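Local coordinates for protein ribonucleoside-diphosphate reductase, alpha chain (Actinobacillus ureae ATCC 25976, PDB 6DQX) that probably reduces ribonucleoside diphosphates to their deoxy forms as the catalytic alpha subunit of a class Id ribonucleotide reductase, at residues S88-S93 and P102-G107; A122-M127 and T166-I171; S287-L292 and V318-F323. All blocks are in the same frame, centred on the assembly; numbering follows the deposited sequence.

Contact 1: S88-S93 and P102-G107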
loop_
_atom_site.group_PDB
_atom_site.type_symbol
_atom_site.label_atom_id
_atom_site.label_comp_id
_atom_site.label_asym_id
_atom_site.label_seq_id
_atom_site.Cartn_x
_atom_site.Cartn_y
_atom_site.Cartn_z
ATOM N N SER A 88 -7.601 -16.342 -23.959
ATOM C CA SER A 88 -7.331 -16.132 -22.541
ATOM C C SER A 88 -8.589 -15.634 -21.836
ATOM O O SER A 88 -9.481 -15.042 -22.466
ATOM C CB SER A 88 -6.220 -15.109 -22.335
ATOM O OG SER A 88 -6.693 -13.816 -22.649
ATOM N N SER A 89 -8.632 -15.840 -20.526
ATOM C CA SER A 89 -9.794 -15.382 -19.757
ATOM C C SER A 89 -9.979 -13.858 -19.779
ATOM O O SER A 89 -11.109 -13.422 -19.876
ATOM C CB SER A 89 -9.834 -15.969 -18.341
ATOM O OG SER A 89 -8.781 -15.528 -17.549
ATOM N N PRO A 90 -8.889 -13.050 -19.719
ATOM C CA PRO A 90 -9.090 -11.606 -19.910
ATOM C C PRO A 90 -9.687 -11.213 -21.269
ATOM O O PRO A 90 -10.455 -10.265 -21.350
ATOM C CB PRO A 90 -7.677 -11.025 -19.740
ATOM C CG PRO A 90 -6.970 -12.009 -18.873
ATOM C CD PRO A 90 -7.485 -13.336 -19.358
ATOM N N ILE A 91 -9.341 -11.942 -22.333
ATOM C CA ILE A 91 -9.912 -11.686 -23.653
ATOM C C ILE A 91 -11.405 -12.064 -23.676
ATOM O O ILE A 91 -12.249 -11.268 -24.123
ATOM C CB ILE A 91 -9.088 -12.428 -24.747
ATOM C CG1 ILE A 91 -7.729 -11.722 -24.892
ATOM C CG2 ILE A 91 -9.851 -12.482 -26.069
ATOM C CD1 ILE A 91 -6.637 -12.498 -25.620
ATOM N N TRP A 92 -11.726 -13.251 -23.182
ATOM C CA TRP A 92 -13.136 -13.694 -23.061
ATOM C C TRP A 92 -13.919 -12.667 -22.260
ATOM O O TRP A 92 -15.046 -12.301 -22.627
ATOM C CB TRP A 92 -13.262 -15.036 -22.341
ATOM C CG TRP A 92 -13.216 -16.236 -23.209
ATOM C CD1 TRP A 92 -12.163 -17.112 -23.342
ATOM C CD2 TRP A 92 -14.255 -16.725 -24.060
ATOM N NE1 TRP A 92 -12.488 -18.106 -24.240
ATOM C CE2 TRP A 92 -13.763 -17.894 -24.692
ATOM C CE3 TRP A 92 -15.551 -16.290 -24.358
ATOM C CZ2 TRP A 92 -14.522 -18.629 -25.602
ATOM C CZ3 TRP A 92 -16.313 -17.033 -25.252
ATOM C CH2 TRP A 92 -15.795 -18.186 -25.869
ATOM N N SER A 93 -13.316 -12.203 -21.170
ATOM C CA SER A 93 -14.034 -11.290 -20.246
ATOM C C SER A 93 -14.219 -9.874 -20.782
ATOM O O SER A 93 -15.315 -9.288 -20.621
ATOM C CB SER A 93 -13.360 -11.255 -18.878
ATOM O OG SER A 93 -13.443 -12.523 -18.258
ATOM N N PRO A 102 -7.433 -6.632 -21.412
ATOM C CA PRO A 102 -7.260 -7.964 -22.025
ATOM C C PRO A 102 -5.863 -8.590 -21.842
ATOM O O PRO A 102 -5.572 -9.603 -22.496
ATOM C CB PRO A 102 -7.563 -7.657 -23.498
ATOM C CG PRO A 102 -6.901 -6.338 -23.685
ATOM C CD PRO A 102 -7.217 -5.566 -22.408
ATOM N N ILE A 103 -5.017 -8.023 -20.973
ATOM C CA ILE A 103 -3.647 -8.515 -20.737
ATOM C C ILE A 103 -3.632 -9.619 -19.670
ATOM O O ILE A 103 -4.522 -9.675 -18.840
ATOM C CB ILE A 103 -2.632 -7.404 -20.378
ATOM C CG1 ILE A 103 -3.146 -6.518 -19.226
ATOM C CG2 ILE A 103 -2.340 -6.522 -21.607
ATOM C CD1 ILE A 103 -2.088 -5.755 -18.467
ATOM N N SER A 104 -2.625 -10.494 -19.736
ATOM C CA SER A 104 -2.480 -11.671 -18.818
ATOM C C SER A 104 -1.241 -11.632 -17.904
ATOM O O SER A 104 -0.992 -12.573 -17.146
ATOM C CB SER A 104 -2.470 -12.979 -19.653
ATOM O OG SER A 104 -3.789 -13.265 -20.128
ATOM N N CYS A 105 -0.475 -10.558 -17.958
ATOM C CA CYS A 105 0.608 -10.351 -16.999
ATOM C C CYS A 105 0.880 -8.852 -16.850
ATOM O O CYS A 105 0.502 -8.033 -17.708
ATOM C CB CYS A 105 1.887 -11.132 -17.416
ATOM S SG CYS A 105 2.704 -10.451 -18.884
ATOM N N PHE A 106 1.566 -8.514 -15.768
ATOM C CA PHE A 106 1.961 -7.144 -15.461
ATOM C C PHE A 106 3.173 -7.243 -14.528
ATOM O O PHE A 106 3.060 -7.739 -13.389
ATOM C CB PHE A 106 0.796 -6.392 -14.813
ATOM C CG PHE A 106 0.998 -4.908 -14.722
ATOM C CD1 PHE A 106 1.917 -4.365 -13.839
ATOM C CD2 PHE A 106 0.264 -4.042 -15.530
ATOM C CE1 PHE A 106 2.117 -2.994 -13.755
ATOM C CE2 PHE A 106 0.455 -2.665 -15.447
ATOM C CZ PHE A 106 1.395 -2.139 -14.572
ATOM N N GLY A 107 4.330 -6.837 -15.026
ATOM C CA GLY A 107 5.598 -7.014 -14.321
ATOM C C GLY A 107 6.326 -5.732 -14.097
ATOM O O GLY A 107 6.703 -5.067 -15.056
HETATM O O HOH W 1 -4.426 -12.127 -22.505
#

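Contact 2: A122-M127 and T166-I171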
loop_
_atom_site.group_PDB
_atom_site.type_symbol
_atom_site.label_atom_id
_atom_site.label_comp_id
_atom_site.label_asym_id
_atom_site.label_seq_id
_atom_site.Cartn_x
_atom_site.Cartn_y
_atom_site.Cartn_z
ATOM N N ALA A 122 0.855 1.322 -6.287
ATOM C CA ALA A 122 -0.347 1.783 -6.946
ATOM C C ALA A 122 -0.626 0.954 -8.220
ATOM O O ALA A 122 -1.778 0.674 -8.499
ATOM C CB ALA A 122 -0.244 3.274 -7.264
ATOM N N GLU A 123 0.407 0.553 -8.958
ATOM C CA GLU A 123 0.219 -0.345 -10.144
ATOM C C GLU A 123 -0.446 -1.626 -9.737
ATOM O O GLU A 123 -1.493 -1.993 -10.296
ATOM C CB GLU A 123 1.542 -0.684 -10.818
ATOM C CG GLU A 123 2.197 0.412 -11.634
ATOM C CD GLU A 123 3.576 -0.010 -12.127
ATOM O OE1 GLU A 123 4.286 -0.735 -11.403
ATOM O OE2 GLU A 123 3.979 0.386 -13.235
ATOM N N VAL A 124 0.139 -2.281 -8.728
ATOM C CA VAL A 124 -0.385 -3.533 -8.207
ATOM C C VAL A 124 -1.819 -3.401 -7.671
ATOM O O VAL A 124 -2.681 -4.263 -7.909
ATOM C CB VAL A 124 0.570 -4.158 -7.165
ATOM C CG1 VAL A 124 -0.042 -5.409 -6.539
ATOM C CG2 VAL A 124 1.916 -4.498 -7.791
ATOM N N GLY A 125 -2.107 -2.309 -6.963
ATOM C CA GLY A 125 -3.455 -2.054 -6.544
ATOM C C GLY A 125 -4.449 -1.966 -7.675
ATOM O O GLY A 125 -5.488 -2.621 -7.638
ATOM N N MET A 126 -4.130 -1.159 -8.689
ATOM C CA MET A 126 -5.030 -0.967 -9.808
ATOM C C MET A 126 -5.218 -2.275 -10.581
ATOM O O MET A 126 -6.345 -2.596 -10.986
ATOM C CB MET A 126 -4.522 0.110 -10.774
ATOM C CG MET A 126 -4.511 1.526 -10.211
ATOM S SD MET A 126 -6.126 2.011 -9.603
ATOM C CE MET A 126 -7.126 1.977 -11.068
ATOM N N MET A 127 -4.132 -3.010 -10.777
ATOM C CA MET A 127 -4.208 -4.313 -11.480
ATOM C C MET A 127 -4.871 -5.428 -10.680
ATOM O O MET A 127 -5.522 -6.296 -11.265
ATOM C CB MET A 127 -2.825 -4.757 -11.942
ATOM C CG MET A 127 -2.260 -3.901 -13.056
ATOM S SD MET A 127 -3.361 -3.783 -14.475
ATOM C CE MET A 127 -3.601 -5.505 -14.894
ATOM N N THR A 166 -0.219 -7.201 1.542
ATOM C CA THR A 166 -1.437 -6.527 2.000
ATOM C C THR A 166 -2.294 -5.995 0.872
ATOM O O THR A 166 -3.521 -6.122 0.926
ATOM C CB THR A 166 -1.103 -5.373 2.986
ATOM O OG1 THR A 166 -0.463 -5.932 4.129
ATOM C CG2 THR A 166 -2.342 -4.677 3.445
ATOM N N VAL A 167 -1.675 -5.416 -0.152
ATOM C CA VAL A 167 -2.451 -4.890 -1.272
ATOM C C VAL A 167 -3.357 -5.985 -1.844
ATOM O O VAL A 167 -4.553 -5.752 -2.053
ATOM C CB VAL A 167 -1.572 -4.294 -2.388
ATOM C CG1 VAL A 167 -2.392 -4.061 -3.653
ATOM C CG2 VAL A 167 -0.928 -2.999 -1.956
ATOM N N ILE A 168 -2.795 -7.174 -2.083
ATOM C CA ILE A 168 -3.600 -8.271 -2.663
ATOM C C ILE A 168 -4.587 -8.893 -1.659
ATOM O O ILE A 168 -5.636 -9.390 -2.060
ATOM C CB ILE A 168 -2.748 -9.351 -3.372
ATOM C CG1 ILE A 168 -1.994 -10.230 -2.369
ATOM C CG2 ILE A 168 -1.812 -8.698 -4.373
ATOM C CD1 ILE A 168 -1.156 -11.312 -3.007
ATOM N N ASP A 169 -4.275 -8.842 -0.369
ATOM C CA ASP A 169 -5.245 -9.222 0.672
ATOM C C ASP A 169 -6.473 -8.319 0.663
ATOM O O ASP A 169 -7.598 -8.788 0.869
ATOM C CB ASP A 169 -4.578 -9.156 2.053
ATOM C CG ASP A 169 -5.466 -9.696 3.182
ATOM O OD1 ASP A 169 -6.422 -10.455 2.934
ATOM O OD2 ASP A 169 -5.200 -9.328 4.336
ATOM N N VAL A 170 -6.247 -7.028 0.398
ATOM C CA VAL A 170 -7.263 -5.986 0.495
ATOM C C VAL A 170 -8.043 -5.758 -0.807
ATOM O O VAL A 170 -9.245 -5.503 -0.754
ATOM C CB VAL A 170 -6.581 -4.680 1.013
ATOM C CG1 VAL A 170 -7.411 -3.451 0.754
ATOM C CG2 VAL A 170 -6.247 -4.855 2.487
ATOM N N ILE A 171 -7.377 -5.871 -1.957
ATOM C CA ILE A 171 -7.990 -5.572 -3.249
ATOM C C ILE A 171 -8.075 -6.858 -4.070
ATOM O O ILE A 171 -7.069 -7.564 -4.211
ATOM C CB ILE A 171 -7.145 -4.553 -4.035
ATOM C CG1 ILE A 171 -6.951 -3.287 -3.213
ATOM C CG2 ILE A 171 -7.790 -4.203 -5.373
ATOM C CD1 ILE A 171 -5.891 -2.388 -3.779
#

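Contact 3: S287-L292 and V318-F323. With EDO (1,2-ethanediol), chain F.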
loop_
_atom_site.group_PDB
_atom_site.type_symbol
_atom_site.label_atom_id
_atom_site.label_comp_id
_atom_site.label_asym_id
_atom_site.label_seq_id
_atom_site.Cartn_x
_atom_site.Cartn_y
_atom_site.Cartn_z
ATOM N N SER A 287 6.883 -1.207 -17.362
ATOM C CA SER A 287 6.419 -2.446 -16.697
ATOM C C SER A 287 5.938 -3.369 -17.832
ATOM O O SER A 287 5.120 -2.967 -18.664
ATOM C CB SER A 287 5.286 -2.148 -15.743
ATOM O OG SER A 287 5.793 -1.356 -14.684
ATOM N N PHE A 288 6.463 -4.588 -17.895
ATOM C CA PHE A 288 6.051 -5.479 -18.989
ATOM C C PHE A 288 4.606 -5.897 -18.867
ATOM O O PHE A 288 4.092 -6.096 -17.759
ATOM C CB PHE A 288 7.010 -6.662 -19.184
ATOM C CG PHE A 288 7.041 -7.678 -18.059
ATOM C CD1 PHE A 288 5.993 -8.554 -17.842
ATOM C CD2 PHE A 288 8.177 -7.806 -17.272
ATOM C CE1 PHE A 288 6.074 -9.529 -16.827
ATOM C CE2 PHE A 288 8.255 -8.768 -16.266
ATOM C CZ PHE A 288 7.209 -9.611 -16.049
ATOM N N VAL A 289 3.939 -5.970 -20.022
ATOM C CA VAL A 289 2.646 -6.589 -20.165
ATOM C C VAL A 289 2.659 -7.456 -21.418
ATOM O O VAL A 289 3.449 -7.238 -22.337
ATOM C CB VAL A 289 1.496 -5.566 -20.231
ATOM C CG1 VAL A 289 1.384 -4.801 -18.923
ATOM C CG2 VAL A 289 1.694 -4.564 -21.365
ATOM N N CYS A 290 1.726 -8.396 -21.469
ATOM C CA CYS A 290 1.641 -9.324 -22.605
ATOM C C CYS A 290 0.232 -9.899 -22.650
ATOM O O CYS A 290 -0.476 -9.897 -21.652
ATOM C CB CYS A 290 2.674 -10.436 -22.411
ATOM S SG CYS A 290 3.052 -11.396 -23.886
ATOM N N CYS A 291 -0.187 -10.380 -23.801
ATOM C CA CYS A 291 -1.471 -11.052 -23.899
ATOM C C CYS A 291 -1.234 -12.415 -24.480
ATOM O O CYS A 291 -0.177 -12.681 -25.066
ATOM C CB CYS A 291 -2.451 -10.276 -24.735
ATOM S SG CYS A 291 -1.877 -9.953 -26.391
ATOM N N LEU A 292 -2.200 -13.280 -24.301
ATOM C CA LEU A 292 -2.022 -14.664 -24.694
ATOM C C LEU A 292 -3.266 -15.245 -25.274
ATOM O O LEU A 292 -4.376 -14.792 -25.014
ATOM C CB LEU A 292 -1.523 -15.507 -23.527
ATOM C CG LEU A 292 -2.421 -15.939 -22.381
ATOM C CD1 LEU A 292 -3.239 -17.181 -22.720
ATOM C CD2 LEU A 292 -1.610 -16.222 -21.111
ATOM N N VAL A 318 -4.017 -7.116 -32.302
ATOM C CA VAL A 318 -5.140 -6.173 -32.063
ATOM C C VAL A 318 -5.575 -6.121 -30.612
ATOM O O VAL A 318 -6.032 -5.082 -30.146
ATOM C CB VAL A 318 -6.370 -6.424 -32.962
ATOM C CG1 VAL A 318 -5.970 -6.308 -34.383
ATOM C CG2 VAL A 318 -7.043 -7.752 -32.750
ATOM N N VAL A 319 -5.426 -7.235 -29.887
ATOM C CA VAL A 319 -5.613 -7.234 -28.453
ATOM C C VAL A 319 -4.659 -6.254 -27.762
ATOM O O VAL A 319 -5.086 -5.443 -26.927
ATOM C CB VAL A 319 -5.501 -8.666 -27.872
ATOM C CG1 VAL A 319 -5.456 -8.637 -26.349
ATOM C CG2 VAL A 319 -6.666 -9.541 -28.372
ATOM N N MET A 320 -3.379 -6.268 -28.136
ATOM C CA MET A 320 -2.438 -5.292 -27.599
ATOM C C MET A 320 -2.813 -3.853 -27.984
ATOM O O MET A 320 -2.688 -2.945 -27.160
ATOM C CB MET A 320 -1.000 -5.599 -28.067
ATOM C CG MET A 320 0.104 -4.896 -27.277
ATOM S SD MET A 320 0.155 -5.163 -25.483
ATOM C CE MET A 320 -0.521 -6.831 -25.334
ATOM N N SER A 321 -3.278 -3.642 -29.209
ATOM C CA SER A 321 -3.793 -2.314 -29.586
ATOM C C SER A 321 -4.928 -1.858 -28.647
ATOM O O SER A 321 -4.945 -0.696 -28.221
ATOM C CB SER A 321 -4.230 -2.284 -31.051
ATOM O OG SER A 321 -3.121 -2.509 -31.891
ATOM N N GLU A 322 -5.814 -2.779 -28.259
ATOM C CA GLU A 322 -6.844 -2.459 -27.261
ATOM C C GLU A 322 -6.266 -2.083 -25.900
ATOM O O GLU A 322 -6.706 -1.084 -25.284
ATOM C CB GLU A 322 -7.858 -3.595 -27.075
ATOM C CG GLU A 322 -8.899 -3.252 -26.021
ATOM C CD GLU A 322 -9.994 -4.259 -25.908
ATOM O OE1 GLU A 322 -10.905 -4.202 -26.745
ATOM O OE2 GLU A 322 -9.942 -5.090 -24.975
ATOM N N PHE A 323 -5.319 -2.885 -25.398
ATOM C CA PHE A 323 -4.681 -2.534 -24.147
ATOM C C PHE A 323 -4.084 -1.128 -24.241
ATOM O O PHE A 323 -4.253 -0.321 -23.313
ATOM C CB PHE A 323 -3.617 -3.539 -23.684
ATOM C CG PHE A 323 -2.785 -3.021 -22.560
ATOM C CD1 PHE A 323 -3.262 -3.076 -21.245
ATOM C CD2 PHE A 323 -1.577 -2.386 -22.804
ATOM C CE1 PHE A 323 -2.522 -2.531 -20.210
ATOM C CE2 PHE A 323 -0.832 -1.838 -21.764
ATOM C CZ PHE A 323 -1.302 -1.916 -20.468
HETATM C C1 EDO F . -4.330 -2.928 -35.516
HETATM O O1 EDO F . -4.870 -2.777 -34.195
HETATM C C2 EDO F . -3.210 -3.953 -35.557
HETATM O O2 EDO F . -2.290 -3.751 -34.491
#

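Contact 1: S88-S93 and P102-G107
The N-capped start of helix 89-94 meets the loop that leads into strand 105-109 of the ribonucleotide reductase barrel, with Ser88 and Pro90 on the helix side and Pro102 to Ser104 on the other. Ser88 is the N-cap: its OG accepts from Ile91 N at 3.3 Å with an N-H...O angle of 155°. With chi1 at 72°, OG sits between the backbone N and carbonyl carbon of its own residue, a setting that turns it back over the first helical turn. No direct hydrogen bond joins the two segments. A single water does so instead, donating to Pro102 O at 2.8 Å and bonding Ser88 OG at 2.8 Å and Ser104 OG at 2.7 Å. Through this water the capping hydroxyl is linked to both Pro102 and Ser104. Beside this polar patch the Pro90 ring lies against the loop backbone, its CB 3.7 Å from Pro102 C and its CG 3.6 Å from Ser104 OG. Ile91 adds a looser apolar touch, CG1 to Pro102 CB at 4.3 Å, and its side chain also reaches Phe315 of helix 308-327. That helix covers Pro102 too, through Val319 and Glu322, while the backbone of Ser104 pairs with Cys290 of strand 288-296. The carbonyl between these points fares less well: Ile103 O is buried by the contact without any hydrogen-bond partner, and faces Pro90 CG at 3.4 Å.

Contact 2: A122-M127 and T166-I171
Val167 O, whose residue packs its side chain on Gly125, is gripped by two backbone N-H groups at the end of helix 156-170. Ile171 N donates to Val167 O at 2.8 Å. A weak second bond to the same oxygen comes from Val170 N. Ile171 itself is the first residue to leave helical backbone angles, yet its bond keeps it beside the last turn, where its side chain can still reach helix 114-130. Everything that crosses between 122-127 and 166-171 is apolar packing, without a hydrogen bond. Gly125 offers bare backbone, and two branches settle on it: Val167 CG1 lies 3.7 Å from Gly125 CA, and Ile171 CD1 is likewise 3.7 Å from Gly125 CA. Ile171 also lays its CG2 against the carbonyl, 3.6 Å from Gly125 O. With CG1 anti to its backbone N (chi1 167°), Val167 points that branch at Gly125. The same CG1 meets Val124 CG1 at 4.0 Å, the two valines crossing at a slant, and Val124 CG1 goes on to touch Ile168 CG2 at 4.3 Å. The short axes pass 9.5 Å apart and run nearly parallel, with a crossing angle of -21°. The second subunit packs against the end of helix 156-170 and the residue after it: Thr166 OG1 is hydrogen-bonded to Thr166 OG1 of that subunit, and Val167 packs on its Leu163 and Ile171 on its Met118. Helix 114-130 links parallel strands 105-109 and 134-137, and helix 156-170 links 134-137 to 181-186, so the pair is two successive crossover helices of an alpha/beta barrel, here also at the dimer interface.

Contact 3: S287-L292 and V318-F323
Cys291 and Met320 form the tight part of this contact, where strand 288-296 faces helix 308-327: Met320 CE lies 3.6 Å from Cys291 SG. The CB of Met320 leaves the helix alongside the strand, and bends at chi2 (57°) and chi3 (30°, away from a staggered value) bring the methyl in against the cysteine. Val319 joins from the preceding helix position, with CG1 at 3.8 Å from both Cys291 CB and Cys291 SG, so Cys291 SG touches two successive helix side chains. Two residues back along the strand, Val289 and Phe323 reach toward each other from opposite directions, Val289 CG2 meeting Phe323 CE2 obliquely at 3.7 Å. Between these two points the fit is slacker, Val289 CG2 standing 4.4 Å from Met320 SD. No hydrogen bond crosses, and helix 334-343 packs there too, Ala336 on Val289 and Ala340 on both Met320 and Phe323. A different chemistry rules the partly exposed Ser321 and Glu322, which do not reach the strand. Ser321 OG shares a hydrogen bond of 2.9 Å with O1 of a 1,2-ethanediol, probably from the crystallisation liquor, and also bonds Arg344; Asp317 and Arg407 hold the same diol. The buried Val318 brings CG1 to 3.7 Å from O1 of the diol. Glu322 OE1 is hydrogen-bonded to Gly96 N. Since helices 308-327 and 334-343 lie in the connection from strand 288-296 to its parallel neighbour 347-351, this is strand-on-helix packing within a beta-alpha-beta crossover of the ribonucleotide reductase barrel.

All three contacts are buried, contacts 1 and 3 within one subunit and contact 2 beside the second. Contacts 1 and 3, with centres about 8 Å apart, each supply one of two neighbouring antiparallel strands, joined for instance by the probable hydrogen bond of 2.8 Å between Gly107 N and Phe288 O. Contact 2 has its centre about 17 Å from that of contact 1 and 20 Å from that of contact 3. Phe106 and Ile103 of contact 1 pack on Met127 of contact 2, while Glu123 OE2 is a probable hydrogen-bond partner of Ser287 OG in contact 3. Chemistry follows place: water-bridged hydroxyls at a helix start, aliphatic branches between helices, sulfur and aromatic groups between strand and helix.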